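Local coordinates for enoyl-CoA hydratase/isomerase family protein (PDB 3OT6) that probably acts on acyl-CoA thioesters as a hydratase or isomerase of the crotonase superfamily, at residues Gly58-Leu66 against Val106-Leu114; Tyr118-Gly129 against Gly175-Leu186. All coordinates share one frame; numbering follows the deposited sequence.

Contact 1: residues Gly58-Leu66 against Val106-Leu114; sequences GILSGGYDL and VAKGAFLLL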
loop_
_atom_site.group_PDB
_atom_site.type_symbol
_atom_site.label_atom_id
_atom_site.label_comp_id
_atom_site.label_asym_id
_atom_site.label_seq_id
_atom_site.Cartn_x
_atom_site.Cartn_y
_atom_site.Cartn_z
ATOM N N GLY A 58 -7.211 12.968 5.803
ATOM C CA GLY A 58 -8.044 12.904 4.646
ATOM C C GLY A 58 -7.425 12.183 3.469
ATOM O O GLY A 58 -8.093 12.000 2.456
ATOM N N ILE A 59 -6.153 11.782 3.548
ATOM C CA ILE A 59 -5.531 11.114 2.402
ATOM C C ILE A 59 -4.365 10.125 2.729
ATOM O O ILE A 59 -3.331 10.529 3.319
ATOM C CB ILE A 59 -5.074 12.139 1.340
ATOM C CG1 ILE A 59 -4.527 11.439 0.123
ATOM C CG2 ILE A 59 -4.027 13.080 1.906
ATOM C CD1 ILE A 59 -5.352 11.667 -1.094
ATOM N N LEU A 60 -4.516 8.861 2.290
ATOM C CA LEU A 60 -3.396 7.912 2.243
ATOM C C LEU A 60 -2.453 8.256 1.088
ATOM O O LEU A 60 -1.247 8.615 1.313
ATOM C CB LEU A 60 -3.855 6.452 2.173
ATOM C CG LEU A 60 -2.682 5.441 2.027
ATOM C CD1 LEU A 60 -1.701 5.611 3.188
ATOM C CD2 LEU A 60 -3.189 3.954 1.915
ATOM N N SER A 61 -2.975 8.179 -0.139
ATOM C CA SER A 61 -2.208 8.593 -1.303
ATOM C C SER A 61 -3.111 8.556 -2.513
ATOM O O SER A 61 -3.951 7.669 -2.619
ATOM C CB SER A 61 -1.007 7.701 -1.532
ATOM O OG SER A 61 -0.420 7.989 -2.763
ATOM N N GLY A 62 -2.946 9.531 -3.416
ATOM C CA GLY A 62 -3.752 9.629 -4.632
ATOM C C GLY A 62 -3.053 8.867 -5.745
ATOM O O GLY A 62 -3.511 8.881 -6.874
ATOM N N GLY A 63 -1.926 8.212 -5.445
ATOM C CA GLY A 63 -1.275 7.368 -6.439
ATOM C C GLY A 63 0.072 7.904 -6.900
ATOM O O GLY A 63 0.582 8.846 -6.295
ATOM N N TYR A 64 0.595 7.323 -7.985
ATOM C CA TYR A 64 1.897 7.660 -8.526
ATOM C C TYR A 64 1.894 9.103 -8.932
ATOM O O TYR A 64 0.839 9.653 -9.326
ATOM C CB TYR A 64 2.183 6.817 -9.752
ATOM C CG TYR A 64 2.688 5.412 -9.497
ATOM C CD1 TYR A 64 3.826 5.198 -8.734
ATOM C CD2 TYR A 64 2.041 4.293 -10.042
ATOM C CE1 TYR A 64 4.326 3.912 -8.501
ATOM C CE2 TYR A 64 2.515 2.998 -9.811
ATOM C CZ TYR A 64 3.693 2.834 -9.048
ATOM O OH TYR A 64 4.206 1.584 -8.756
ATOM N N ASP A 65 3.063 9.738 -8.769
ATOM C CA ASP A 65 3.289 11.114 -9.230
ATOM C C ASP A 65 3.116 11.175 -10.750
ATOM O O ASP A 65 3.907 10.582 -11.504
ATOM C CB ASP A 65 4.717 11.537 -8.892
ATOM C CG ASP A 65 4.928 13.044 -9.024
ATOM O OD1 ASP A 65 4.269 13.705 -9.848
ATOM O OD2 ASP A 65 5.755 13.583 -8.283
ATOM N N LEU A 66 2.087 11.893 -11.198
ATOM C CA LEU A 66 1.698 11.972 -12.623
ATOM C C LEU A 66 2.719 12.754 -13.429
ATOM O O LEU A 66 3.025 12.428 -14.578
ATOM C CB LEU A 66 0.347 12.678 -12.722
ATOM C CG LEU A 66 -0.938 11.917 -13.099
ATOM C CD1 LEU A 66 -1.097 12.071 -14.634
ATOM C CD2 LEU A 66 -1.041 10.400 -12.614
ATOM N N VAL A 106 -6.168 6.001 -3.726
ATOM C CA VAL A 106 -6.563 5.859 -5.135
ATOM C C VAL A 106 -5.353 5.356 -5.876
ATOM O O VAL A 106 -4.228 5.804 -5.604
ATOM C CB VAL A 106 -7.003 7.203 -5.726
ATOM C CG1 VAL A 106 -7.318 7.104 -7.251
ATOM C CG2 VAL A 106 -8.221 7.784 -4.976
ATOM N N ALA A 107 -5.578 4.410 -6.795
ATOM C CA ALA A 107 -4.552 3.899 -7.741
ATOM C C ALA A 107 -3.421 3.313 -6.862
ATOM O O ALA A 107 -3.760 2.567 -5.939
ATOM C CB ALA A 107 -4.080 4.992 -8.720
ATOM N N LYS A 108 -2.132 3.646 -7.097
ATOM C CA LYS A 108 -1.027 3.117 -6.269
ATOM C C LYS A 108 -1.334 3.342 -4.784
ATOM O O LYS A 108 -1.029 2.485 -3.954
ATOM C CB LYS A 108 0.359 3.691 -6.654
ATOM C CG LYS A 108 1.572 3.045 -5.927
ATOM C CD LYS A 108 1.841 1.583 -6.424
ATOM C CE LYS A 108 2.839 0.731 -5.536
ATOM N NZ LYS A 108 2.721 -0.755 -6.060
ATOM N N GLY A 109 -1.962 4.445 -4.427
ATOM C CA GLY A 109 -2.313 4.590 -3.020
ATOM C C GLY A 109 -3.222 3.437 -2.559
ATOM O O GLY A 109 -3.135 2.968 -1.419
ATOM N N ALA A 110 -4.128 2.976 -3.409
ATOM C CA ALA A 110 -4.926 1.839 -2.979
ATOM C C ALA A 110 -4.116 0.509 -3.087
ATOM O O ALA A 110 -4.426 -0.457 -2.365
ATOM C CB ALA A 110 -6.275 1.751 -3.730
ATOM N N PHE A 111 -3.116 0.446 -3.973
ATOM C CA PHE A 111 -2.216 -0.684 -3.949
ATOM C C PHE A 111 -1.445 -0.851 -2.653
ATOM O O PHE A 111 -1.061 -1.963 -2.288
ATOM C CB PHE A 111 -1.310 -0.717 -5.148
ATOM C CG PHE A 111 -2.038 -1.144 -6.396
ATOM C CD1 PHE A 111 -2.704 -2.386 -6.442
ATOM C CD2 PHE A 111 -2.101 -0.323 -7.504
ATOM C CE1 PHE A 111 -3.406 -2.800 -7.625
ATOM C CE2 PHE A 111 -2.787 -0.702 -8.642
ATOM C CZ PHE A 111 -3.455 -1.931 -8.719
ATOM N N LEU A 112 -1.229 0.229 -1.928
ATOM C CA LEU A 112 -0.515 0.089 -0.677
ATOM C C LEU A 112 -1.347 -0.748 0.283
ATOM O O LEU A 112 -0.752 -1.524 1.044
ATOM C CB LEU A 112 -0.188 1.428 -0.020
ATOM C CG LEU A 112 0.703 2.384 -0.779
ATOM C CD1 LEU A 112 0.877 3.662 0.118
ATOM C CD2 LEU A 112 1.997 1.719 -1.039
ATOM N N LEU A 113 -2.683 -0.582 0.277
ATOM C CA LEU A 113 -3.585 -1.393 1.138
ATOM C C LEU A 113 -3.626 -2.904 0.778
ATOM O O LEU A 113 -3.976 -3.767 1.623
ATOM C CB LEU A 113 -5.016 -0.833 1.149
ATOM C CG LEU A 113 -5.240 0.657 1.501
ATOM C CD1 LEU A 113 -6.542 1.139 0.844
ATOM C CD2 LEU A 113 -5.251 0.809 3.029
ATOM N N LEU A 114 -3.319 -3.201 -0.478
ATOM C CA LEU A 114 -3.263 -4.537 -0.981
ATOM C C LEU A 114 -1.873 -5.171 -0.737
ATOM O O LEU A 114 -1.633 -6.313 -1.138
ATOM C CB LEU A 114 -3.633 -4.533 -2.477
ATOM C CG LEU A 114 -5.056 -4.000 -2.783
ATOM C CD1 LEU A 114 -5.526 -4.314 -4.210
ATOM C CD2 LEU A 114 -6.113 -4.501 -1.791
HETATM O O HOH W 1 2.880 -0.596 -9.234
HETATM O O HOH W 2 -1.088 5.293 -9.618
#

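Contact 2: residues Tyr118-Gly129 against Gly175-Leu186; sequences YRIGVAGPFSIG and GFLDKVVSVEEL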
loop_
_atom_site.group_PDB
_atom_site.type_symbol
_atom_site.label_atom_id
_atom_site.label_comp_id
_atom_site.label_asym_id
_atom_site.label_seq_id
_atom_site.Cartn_x
_atom_site.Cartn_y
_atom_site.Cartn_z
ATOM N N TYR A 118 -2.684 -6.003 7.539
ATOM C CA TYR A 118 -3.907 -5.582 8.167
ATOM C C TYR A 118 -4.162 -4.141 7.648
ATOM O O TYR A 118 -3.201 -3.313 7.558
ATOM C CB TYR A 118 -3.785 -5.577 9.745
ATOM C CG TYR A 118 -5.171 -5.548 10.361
ATOM C CD1 TYR A 118 -5.823 -6.738 10.675
ATOM C CD2 TYR A 118 -5.874 -4.359 10.494
ATOM C CE1 TYR A 118 -7.133 -6.756 11.161
ATOM C CE2 TYR A 118 -7.230 -4.344 10.997
ATOM C CZ TYR A 118 -7.839 -5.554 11.308
ATOM O OH TYR A 118 -9.135 -5.637 11.758
ATOM N N ARG A 119 -5.419 -3.801 7.353
ATOM C CA ARG A 119 -5.710 -2.472 6.773
ATOM C C ARG A 119 -6.849 -1.838 7.483
ATOM O O ARG A 119 -7.879 -2.448 7.631
ATOM C CB ARG A 119 -6.060 -2.575 5.279
ATOM C CG ARG A 119 -4.888 -2.961 4.363
ATOM C CD ARG A 119 -4.669 -4.467 4.226
ATOM N NE ARG A 119 -5.942 -5.198 4.290
ATOM C CZ ARG A 119 -6.712 -5.478 3.226
ATOM N NH1 ARG A 119 -6.307 -5.164 1.982
ATOM N NH2 ARG A 119 -7.892 -6.095 3.411
ATOM N N ILE A 120 -6.708 -0.590 7.880
ATOM C CA ILE A 120 -7.797 0.128 8.586
ATOM C C ILE A 120 -8.071 1.425 7.904
ATOM O O ILE A 120 -7.130 2.194 7.594
ATOM C CB ILE A 120 -7.425 0.466 10.061
ATOM C CG1 ILE A 120 -6.957 -0.803 10.773
ATOM C CG2 ILE A 120 -8.644 1.091 10.796
ATOM C CD1 ILE A 120 -6.535 -0.571 12.274
ATOM N N GLY A 121 -9.335 1.689 7.651
ATOM C CA GLY A 121 -9.692 2.947 6.992
ATOM C C GLY A 121 -10.596 3.778 7.880
ATOM O O GLY A 121 -10.974 3.330 8.947
ATOM N N VAL A 122 -10.956 4.978 7.443
ATOM C CA VAL A 122 -11.805 5.875 8.274
ATOM C C VAL A 122 -13.088 6.175 7.538
ATOM O O VAL A 122 -13.058 6.351 6.310
ATOM C CB VAL A 122 -11.054 7.180 8.749
ATOM C CG1 VAL A 122 -9.928 6.790 9.660
ATOM C CG2 VAL A 122 -10.488 7.946 7.582
ATOM N N ALA A 123 -14.208 6.182 8.261
ATOM C CA ALA A 123 -15.535 6.589 7.712
ATOM C C ALA A 123 -15.572 8.052 7.253
ATOM O O ALA A 123 -14.976 8.942 7.894
ATOM C CB ALA A 123 -16.617 6.381 8.787
ATOM N N GLY A 124 -16.286 8.311 6.165
ATOM C CA GLY A 124 -16.450 9.664 5.685
ATOM C C GLY A 124 -16.477 9.751 4.179
ATOM O O GLY A 124 -16.606 8.724 3.489
ATOM N N PRO A 125 -16.364 10.983 3.643
ATOM C CA PRO A 125 -16.634 11.147 2.195
ATOM C C PRO A 125 -15.401 10.798 1.367
ATOM O O PRO A 125 -14.933 11.620 0.573
ATOM C CB PRO A 125 -16.950 12.644 2.067
ATOM C CG PRO A 125 -16.154 13.322 3.227
ATOM C CD PRO A 125 -16.174 12.275 4.362
ATOM N N PHE A 126 -14.855 9.591 1.551
ATOM C CA PHE A 126 -13.550 9.277 0.944
ATOM C C PHE A 126 -13.721 8.323 -0.189
ATOM O O PHE A 126 -14.728 7.637 -0.251
ATOM C CB PHE A 126 -12.616 8.762 1.992
ATOM C CG PHE A 126 -12.400 9.734 3.128
ATOM C CD1 PHE A 126 -11.716 10.936 2.912
ATOM C CD2 PHE A 126 -12.884 9.452 4.397
ATOM C CE1 PHE A 126 -11.504 11.831 3.934
ATOM C CE2 PHE A 126 -12.673 10.339 5.457
ATOM C CZ PHE A 126 -11.967 11.531 5.237
ATOM N N SER A 127 -12.801 8.336 -1.137
ATOM C CA SER A 127 -12.826 7.341 -2.194
ATOM C C SER A 127 -11.638 6.410 -2.046
ATOM O O SER A 127 -10.473 6.881 -1.893
ATOM C CB SER A 127 -12.708 8.002 -3.575
ATOM O OG SER A 127 -13.790 8.888 -3.687
ATOM N N ILE A 128 -11.898 5.117 -2.163
ATOM C CA ILE A 128 -10.811 4.183 -2.234
ATOM C C ILE A 128 -11.007 3.337 -3.477
ATOM O O ILE A 128 -12.103 2.737 -3.671
ATOM C CB ILE A 128 -10.820 3.289 -1.020
ATOM C CG1 ILE A 128 -10.516 4.094 0.248
ATOM C CG2 ILE A 128 -9.893 2.122 -1.254
ATOM C CD1 ILE A 128 -10.867 3.358 1.466
ATOM N N GLY A 129 -9.996 3.273 -4.345
ATOM C CA GLY A 129 -10.155 2.441 -5.508
ATOM C C GLY A 129 -9.070 2.653 -6.507
ATOM O O GLY A 129 -8.155 3.393 -6.247
ATOM N N GLY A 175 -12.402 -5.566 -0.048
ATOM C CA GLY A 175 -11.122 -6.143 0.343
ATOM C C GLY A 175 -9.949 -5.186 0.439
ATOM O O GLY A 175 -8.823 -5.609 0.742
ATOM N N PHE A 176 -10.196 -3.887 0.180
ATOM C CA PHE A 176 -9.181 -2.864 0.404
ATOM C C PHE A 176 -8.905 -2.674 1.893
ATOM O O PHE A 176 -7.750 -2.324 2.256
ATOM C CB PHE A 176 -9.563 -1.535 -0.235
ATOM C CG PHE A 176 -9.552 -1.575 -1.734
ATOM C CD1 PHE A 176 -8.347 -1.414 -2.432
ATOM C CD2 PHE A 176 -10.739 -1.751 -2.456
ATOM C CE1 PHE A 176 -8.322 -1.508 -3.840
ATOM C CE2 PHE A 176 -10.716 -1.825 -3.870
ATOM C CZ PHE A 176 -9.513 -1.708 -4.551
ATOM N N LEU A 177 -9.923 -2.910 2.740
ATOM C CA LEU A 177 -9.851 -2.583 4.177
ATOM C C LEU A 177 -10.306 -3.784 4.966
ATOM O O LEU A 177 -11.128 -4.522 4.494
ATOM C CB LEU A 177 -10.774 -1.380 4.499
ATOM C CG LEU A 177 -10.423 0.014 3.933
ATOM C CD1 LEU A 177 -11.391 1.087 4.433
ATOM C CD2 LEU A 177 -8.906 0.455 4.159
ATOM N N ASP A 178 -9.808 -3.972 6.176
ATOM C CA ASP A 178 -10.344 -5.005 7.106
ATOM C C ASP A 178 -11.234 -4.358 8.184
ATOM O O ASP A 178 -12.016 -5.049 8.854
ATOM C CB ASP A 178 -9.177 -5.801 7.748
ATOM C CG ASP A 178 -8.196 -6.335 6.689
ATOM O OD1 ASP A 178 -8.704 -7.068 5.805
ATOM O OD2 ASP A 178 -6.961 -5.985 6.700
ATOM N N LYS A 179 -11.116 -3.033 8.347
ATOM C CA LYS A 179 -11.838 -2.368 9.415
ATOM C C LYS A 179 -12.015 -0.903 9.091
ATOM O O LYS A 179 -11.094 -0.244 8.559
ATOM C CB LYS A 179 -11.084 -2.528 10.773
ATOM C CG LYS A 179 -11.822 -2.083 12.020
ATOM C CD LYS A 179 -10.903 -2.152 13.287
ATOM C CE LYS A 179 -10.781 -3.570 13.880
ATOM N NZ LYS A 179 -12.150 -4.255 14.053
ATOM N N VAL A 180 -13.207 -0.410 9.427
ATOM C CA VAL A 180 -13.574 1.007 9.298
ATOM C C VAL A 180 -13.902 1.598 10.702
ATOM O O VAL A 180 -14.769 1.070 11.449
ATOM C CB VAL A 180 -14.720 1.209 8.266
ATOM C CG1 VAL A 180 -15.201 2.682 8.234
ATOM C CG2 VAL A 180 -14.268 0.765 6.868
ATOM N N VAL A 181 -13.157 2.641 11.062
ATOM C CA VAL A 181 -13.388 3.371 12.298
ATOM C C VAL A 181 -13.593 4.858 11.970
ATOM O O VAL A 181 -13.600 5.263 10.763
ATOM C CB VAL A 181 -12.227 3.153 13.304
ATOM C CG1 VAL A 181 -12.007 1.625 13.592
ATOM C CG2 VAL A 181 -10.951 3.794 12.851
ATOM N N SER A 182 -13.747 5.700 12.990
ATOM C CA SER A 182 -13.952 7.152 12.692
ATOM C C SER A 182 -12.605 7.833 12.516
ATOM O O SER A 182 -11.562 7.279 12.924
ATOM C CB SER A 182 -14.755 7.850 13.788
ATOM O OG SER A 182 -13.906 8.096 14.895
ATOM N N VAL A 183 -12.604 9.009 11.900
ATOM C CA VAL A 183 -11.355 9.731 11.698
ATOM C C VAL A 183 -10.548 9.819 13.011
ATOM O O VAL A 183 -9.311 9.770 12.999
ATOM C CB VAL A 183 -11.599 11.130 11.074
ATOM C CG1 VAL A 183 -10.308 11.960 11.070
ATOM C CG2 VAL A 183 -12.083 10.971 9.634
ATOM N N GLU A 184 -11.262 9.912 14.144
ATOM C CA GLU A 184 -10.628 10.114 15.463
ATOM C C GLU A 184 -10.126 8.798 16.044
ATOM O O GLU A 184 -9.066 8.753 16.646
ATOM C CB GLU A 184 -11.566 10.858 16.456
ATOM C CG GLU A 184 -12.008 12.247 15.937
ATOM C CD GLU A 184 -13.197 12.148 14.940
ATOM O OE1 GLU A 184 -14.004 11.163 15.031
ATOM O OE2 GLU A 184 -13.317 13.056 14.072
ATOM N N GLU A 185 -10.873 7.719 15.838
ATOM C CA GLU A 185 -10.439 6.402 16.299
ATOM C C GLU A 185 -9.233 5.795 15.567
ATOM O O GLU A 185 -8.645 4.860 16.059
ATOM C CB GLU A 185 -11.609 5.437 16.269
ATOM C CG GLU A 185 -12.764 5.881 17.127
ATOM C CD GLU A 185 -14.062 5.184 16.748
ATOM O OE1 GLU A 185 -14.275 4.877 15.530
ATOM O OE2 GLU A 185 -14.880 4.940 17.686
ATOM N N LEU A 186 -8.823 6.352 14.428
ATOM C CA LEU A 186 -7.831 5.706 13.578
ATOM C C LEU A 186 -6.500 5.326 14.256
ATOM O O LEU A 186 -6.078 4.164 14.199
ATOM C CB LEU A 186 -7.595 6.495 12.294
ATOM C CG LEU A 186 -6.576 5.853 11.355
ATOM C CD1 LEU A 186 -7.059 4.484 10.845
ATOM C CD2 LEU A 186 -6.293 6.765 10.217
HETATM O O HOH W 3 -15.431 9.639 10.777
#

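Contact 1: residues Gly58-Leu66 against Val106-Leu114
S61-G63 passes alongside V106 and the first turn of helix 108-113, with the CA atoms of G63 and K108 4.3 Å apart and V106 N bonded to S61 O at 3.0 Å. The same carbonyl receives a CA-H...O contact from G109, whose lack of a side chain lets S61 O come within 3.5 Å of G109 CA. S61 OG accepts from G63 N at 3.1 Å, closing an ST turn, and is also hydrogen-bonded to N27 O. Water 2 takes hydrogen bonds from Y64 N (3.1 Å) and K108 N (3.2 Å), the latter at the start of the helix. Two converging backbone N-H groups, one at a helix N terminus, are consistent with the oxyanion hole of the crotonase fold, which in relatives polarises the thioester carbonyl. The side chains of Y64 and K108 also meet: the lysine bends at chi2 (71°) and lays its methylenes across one face of the ring, K108 CG 3.9 Å from the centroid. Water 1, in the ring plane, bridges Y64 OH and K108 NZ, which also bonds weakly to G83 O. At the far end, L60 slides past L113, with L60 CD2 3.9 Å from L113 CG.

Contact 2: residues Tyr118-Gly129 against Gly175-Leu186
R119 and D178 form a dense polar cluster where the strands begin pairing. The guanidinium takes the carboxylate side-on, NE to OD2 at 2.7 Å and NH2 to OD1 at 2.7 Å; both nitrogens reach their oxygens from above the carboxylate plane, the two flat groups being turned 41° apart. OD2 accepts a second bond from the backbone N of R119, on its anti side, while D178 N returns one to R119 O. On another edge, NH1 and NH2 converge end-on on G175 O, the carbonyl of a Schellman turn that closes helix 168-174, and NH1 also reaches L113 O. These bonds should fix the guanidinium's rotation. F176 O lies over one of its faces, and R150 brings a like charge near NE, which the carboxylate probably offsets.

Backbone bonds continue the pairing in parallel: G121 N to K179 O (2.8 Å), V181 N to G121 O (3.1 Å) and A123 N to V181 O (2.7 Å). G121 has no side chain, and L177 CD1 packs 3.6 Å from its CA.

Apolar contacts line both sheet faces. With I120 and V122 lies L186, its CB 3.5 Å from V122 CG1 and its CD1 near I120 CG2. With L177 lies I128, which also sets CG2 against the F176 ring, 3.7 Å from its CG. Beyond the salt bridge, D178 CB sits over one face of the Y118 ring, a CH-pi contact.

Strand 179-181 is the outermost of the six-stranded sheet within this chain, beside strand 118-122. The connection between these parallel neighbours visits strands 128-129 and 165-166 of the second sheet as well as three helices, a long, largely helical link as expected in the crotonase fold.

From the N terminus, strand 58-59 leads to the loop that contact 1 joins to 106-114, closing a 39-residue excursion made largely of helices 66-71 and 73-91. The chain then leaves helix 108-113 for strand 118-122, where contact 2 opens; 45 residues later, after another largely helical passage, it closes at 175-186. The two contacts therefore lie in series, neither nested nor crossed. They nevertheless meet in space: A107 N probably bonds G129 O, and L113 CB packs on F176 O. The start of helix 108-113 is thus tied to the loop that follows strand 58-59 and to strand 128-129, both of the four-stranded sheet, and its C-terminal end to strand 118-122 and the loop leading into strand 179-181.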